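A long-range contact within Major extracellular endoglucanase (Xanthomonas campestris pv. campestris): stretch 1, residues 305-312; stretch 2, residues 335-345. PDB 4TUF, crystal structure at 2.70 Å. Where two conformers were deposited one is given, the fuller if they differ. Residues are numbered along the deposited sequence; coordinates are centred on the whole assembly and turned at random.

Stretch 1 305-312: GINQGFYW
Stretch 2 335-345: DKMTLLRTLWG

Residues 335-344 form the last turns of a helix that begins earlier in the chain. Residues 305-312 run past it as a loop leading into a short strand around 309-311. The two run in opposite senses: the CA atoms of N307 and W344 lie 4.9 Å apart, and those of Y311 and L340 lie 8.2 Å apart. The approach is therefore tightest at the C-terminal end of the helix and wider toward Y311. No direct hydrogen bond crosses the contact, which buries 409 Å² in all. Packing and one water hold it.

The helix is regular, with phi/psi near -65/-40. Backbone bonds run from L339 N to D335 O (3.0 Å) through W344 N to L340 O (2.8 Å). T342 takes chi1 m, which lets OG1 donate to T338 O at 3.0 Å.

Y311 gives the largest share of the buried surface. Its CA-to-CB bond points toward the helix, and chi1 t (-163°) with chi2 76° extends the ring along it. Y311 CD1 packs 3.7 Å from L340 CD2. L340 points toward the strand with chi1 m and chi2 t. Farther along the ring, Y311 OH lies 3.4 Å from K336 CE. K336 has chi1 m and chi2 to chi4 all t. Its straight aliphatic chain runs beside the tyrosine, while NZ and the tyrosine hydroxyl are each hydrogen-bonded elsewhere in the structure. Both residues thus combine a packing surface with a satisfied polar end. F310 points away from the helix, as expected for alternation in a strand.

L343 starts out sideways, but chi1 t and chi2 p bring its end nearer the loop. L343 CD1 sits 3.7 Å from I306 O. I306, m then t, leads its own end away, so its backbone makes this contact. The backbone of N307, at phi/psi -131/37, places CB 3.1 Å from L343 O; chi1 p sets the course of the amide beyond it. N307 O lies 3.8 Å from W344 CA.

W344 points away along CA-to-CB, yet its ring, with chi1 m and chi2 -19°, serves the contact through water. W344 NE1 donates to water 1 at 2.7 Å, and the water donates to G309 O at 3.0 Å. The indole NH and a strand carbonyl are thereby joined without touching.

The glycines fit their backbones. G309, at 152/-175, would have a CB jammed against the preceding carbonyl oxygen. G345 leaves the helix at 83/36, where a CB would meet the same obstacle.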

# COMPACT_ATOMS: atom_id res chain seq x y z
N GLY A 305 -7.85 15.75 8.46
CA GLY A 305 -6.70 16.46 7.93
C GLY A 305 -5.89 15.61 6.98
O GLY A 305 -4.73 15.92 6.68
N ILE A 306 -6.49 14.52 6.50
CA ILE A 306 -5.83 13.60 5.59
C ILE A 306 -6.28 13.79 4.15
O ILE A 306 -7.46 13.63 3.84
CB ILE A 306 -6.10 12.14 5.99
CG1 ILE A 306 -5.73 11.91 7.45
CG2 ILE A 306 -5.36 11.19 5.05
CD1 ILE A 306 -6.13 10.53 7.97
N ASN A 307 -5.35 14.13 3.26
CA ASN A 307 -5.69 14.29 1.85
C ASN A 307 -4.73 13.52 0.94
O ASN A 307 -4.38 13.98 -0.15
CB ASN A 307 -5.73 15.77 1.46
CG ASN A 307 -4.41 16.49 1.73
OD1 ASN A 307 -3.37 15.87 1.95
ND2 ASN A 307 -4.46 17.82 1.69
N GLN A 308 -4.32 12.34 1.40
CA GLN A 308 -3.40 11.50 0.64
C GLN A 308 -3.56 10.04 1.00
O GLN A 308 -4.21 9.69 1.98
CB GLN A 308 -1.96 11.94 0.87
CG GLN A 308 -1.54 11.99 2.32
CD GLN A 308 -0.11 12.44 2.49
OE1 GLN A 308 0.68 12.41 1.54
NE2 GLN A 308 0.25 12.87 3.70
N GLY A 309 -2.96 9.18 0.19
CA GLY A 309 -3.11 7.75 0.36
C GLY A 309 -2.94 7.05 -0.97
O GLY A 309 -2.63 7.69 -1.97
N PHE A 310 -3.14 5.74 -0.98
CA PHE A 310 -2.96 4.95 -2.19
C PHE A 310 -4.21 4.17 -2.53
O PHE A 310 -4.54 3.18 -1.87
CB PHE A 310 -1.77 4.00 -2.03
CG PHE A 310 -0.45 4.71 -1.87
CD1 PHE A 310 -0.00 5.09 -0.62
CD2 PHE A 310 0.34 4.99 -2.97
CE1 PHE A 310 1.21 5.74 -0.48
CE2 PHE A 310 1.55 5.64 -2.84
CZ PHE A 310 1.99 6.02 -1.59
N TYR A 311 -4.92 4.62 -3.57
CA TYR A 311 -6.12 3.94 -4.03
C TYR A 311 -5.85 2.51 -4.51
O TYR A 311 -4.78 2.23 -5.06
CB TYR A 311 -6.79 4.74 -5.15
CG TYR A 311 -8.22 4.32 -5.39
CD1 TYR A 311 -9.23 4.72 -4.52
CD2 TYR A 311 -8.56 3.53 -6.48
CE1 TYR A 311 -10.54 4.34 -4.74
CE2 TYR A 311 -9.87 3.15 -6.70
CZ TYR A 311 -10.86 3.55 -5.82
OH TYR A 311 -12.17 3.18 -6.03
N TRP A 312 -6.81 1.62 -4.31
CA TRP A 312 -6.75 0.25 -4.79
C TRP A 312 -7.83 0.02 -5.84
O TRP A 312 -9.01 -0.04 -5.48
CB TRP A 312 -6.92 -0.72 -3.62
CG TRP A 312 -6.71 -2.17 -3.94
CD1 TRP A 312 -5.66 -2.71 -4.59
CD2 TRP A 312 -7.57 -3.27 -3.57
NE1 TRP A 312 -5.80 -4.08 -4.68
CE2 TRP A 312 -6.96 -4.44 -4.06
CE3 TRP A 312 -8.79 -3.37 -2.90
CZ2 TRP A 312 -7.54 -5.71 -3.89
CZ3 TRP A 312 -9.34 -4.63 -2.72
CH2 TRP A 312 -8.72 -5.77 -3.22
N ASP A 335 -15.69 8.72 -12.43
CA ASP A 335 -16.29 9.00 -11.13
C ASP A 335 -15.31 8.67 -10.01
O ASP A 335 -15.24 9.38 -9.00
CB ASP A 335 -17.61 8.23 -10.94
CG ASP A 335 -17.52 6.79 -11.41
OD1 ASP A 335 -16.40 6.29 -11.65
OD2 ASP A 335 -18.59 6.15 -11.53
N LYS A 336 -14.55 7.60 -10.20
CA LYS A 336 -13.50 7.26 -9.26
C LYS A 336 -12.44 8.36 -9.21
O LYS A 336 -11.94 8.69 -8.13
CB LYS A 336 -12.85 5.92 -9.63
CG LYS A 336 -13.63 4.70 -9.14
CD LYS A 336 -12.84 3.43 -9.38
CE LYS A 336 -13.61 2.21 -8.92
NZ LYS A 336 -12.84 0.96 -9.17
N MET A 337 -12.11 8.92 -10.37
CA MET A 337 -11.13 10.00 -10.41
C MET A 337 -11.66 11.29 -9.77
O MET A 337 -10.91 12.02 -9.13
CB MET A 337 -10.69 10.28 -11.85
CG MET A 337 -9.71 9.26 -12.40
SD MET A 337 -8.42 8.78 -11.22
CE MET A 337 -7.54 10.32 -11.01
N THR A 338 -12.96 11.55 -9.92
CA THR A 338 -13.55 12.74 -9.33
C THR A 338 -13.58 12.62 -7.81
O THR A 338 -13.42 13.60 -7.09
CB THR A 338 -14.97 12.99 -9.88
OG1 THR A 338 -14.89 13.18 -11.30
CG2 THR A 338 -15.59 14.22 -9.25
N LEU A 339 -13.75 11.39 -7.32
CA LEU A 339 -13.71 11.12 -5.89
C LEU A 339 -12.31 11.35 -5.31
O LEU A 339 -12.17 11.94 -4.24
CB LEU A 339 -14.14 9.68 -5.61
CG LEU A 339 -14.12 9.23 -4.15
CD1 LEU A 339 -15.31 9.80 -3.40
CD2 LEU A 339 -14.09 7.72 -4.06
N LEU A 340 -11.30 10.88 -6.02
CA LEU A 340 -9.92 11.03 -5.56
C LEU A 340 -9.48 12.49 -5.56
O LEU A 340 -8.80 12.94 -4.64
CB LEU A 340 -8.98 10.18 -6.42
CG LEU A 340 -9.08 8.67 -6.21
CD1 LEU A 340 -8.33 7.93 -7.29
CD2 LEU A 340 -8.53 8.30 -4.84
N ARG A 341 -9.86 13.24 -6.59
CA ARG A 341 -9.47 14.65 -6.66
C ARG A 341 -10.13 15.43 -5.54
O ARG A 341 -9.57 16.40 -5.03
CB ARG A 341 -9.82 15.25 -8.02
CG ARG A 341 -9.05 14.60 -9.16
CD ARG A 341 -9.19 15.35 -10.47
NE ARG A 341 -8.50 14.65 -11.55
CZ ARG A 341 -9.12 13.95 -12.51
NH1 ARG A 341 -10.44 13.87 -12.53
NH2 ARG A 341 -8.41 13.35 -13.44
N THR A 342 -11.33 15.00 -5.15
CA THR A 342 -12.01 15.57 -4.00
C THR A 342 -11.18 15.35 -2.74
O THR A 342 -10.95 16.28 -1.97
CB THR A 342 -13.41 14.96 -3.82
OG1 THR A 342 -14.27 15.44 -4.85
CG2 THR A 342 -13.99 15.33 -2.46
N LEU A 343 -10.72 14.12 -2.55
CA LEU A 343 -9.85 13.78 -1.43
C LEU A 343 -8.56 14.59 -1.45
O LEU A 343 -8.13 15.12 -0.43
CB LEU A 343 -9.53 12.28 -1.44
CG LEU A 343 -8.51 11.81 -0.39
CD1 LEU A 343 -9.08 11.95 1.01
CD2 LEU A 343 -8.06 10.38 -0.66
N TRP A 344 -7.95 14.69 -2.63
CA TRP A 344 -6.67 15.38 -2.79
C TRP A 344 -6.77 16.90 -2.60
O TRP A 344 -5.77 17.55 -2.31
CB TRP A 344 -6.08 15.09 -4.17
CG TRP A 344 -5.80 13.65 -4.44
CD1 TRP A 344 -5.66 12.65 -3.52
CD2 TRP A 344 -5.62 13.05 -5.72
NE1 TRP A 344 -5.40 11.46 -4.15
CE2 TRP A 344 -5.38 11.67 -5.51
CE3 TRP A 344 -5.64 13.53 -7.04
CZ2 TRP A 344 -5.16 10.78 -6.56
CZ3 TRP A 344 -5.42 12.64 -8.08
CH2 TRP A 344 -5.18 11.28 -7.84
N GLY A 345 -7.97 17.45 -2.78
CA GLY A 345 -8.16 18.89 -2.68
C GLY A 345 -7.79 19.59 -3.98
O GLY A 345 -7.25 20.70 -3.97
O HOH W 1 -4.97 8.88 -3.48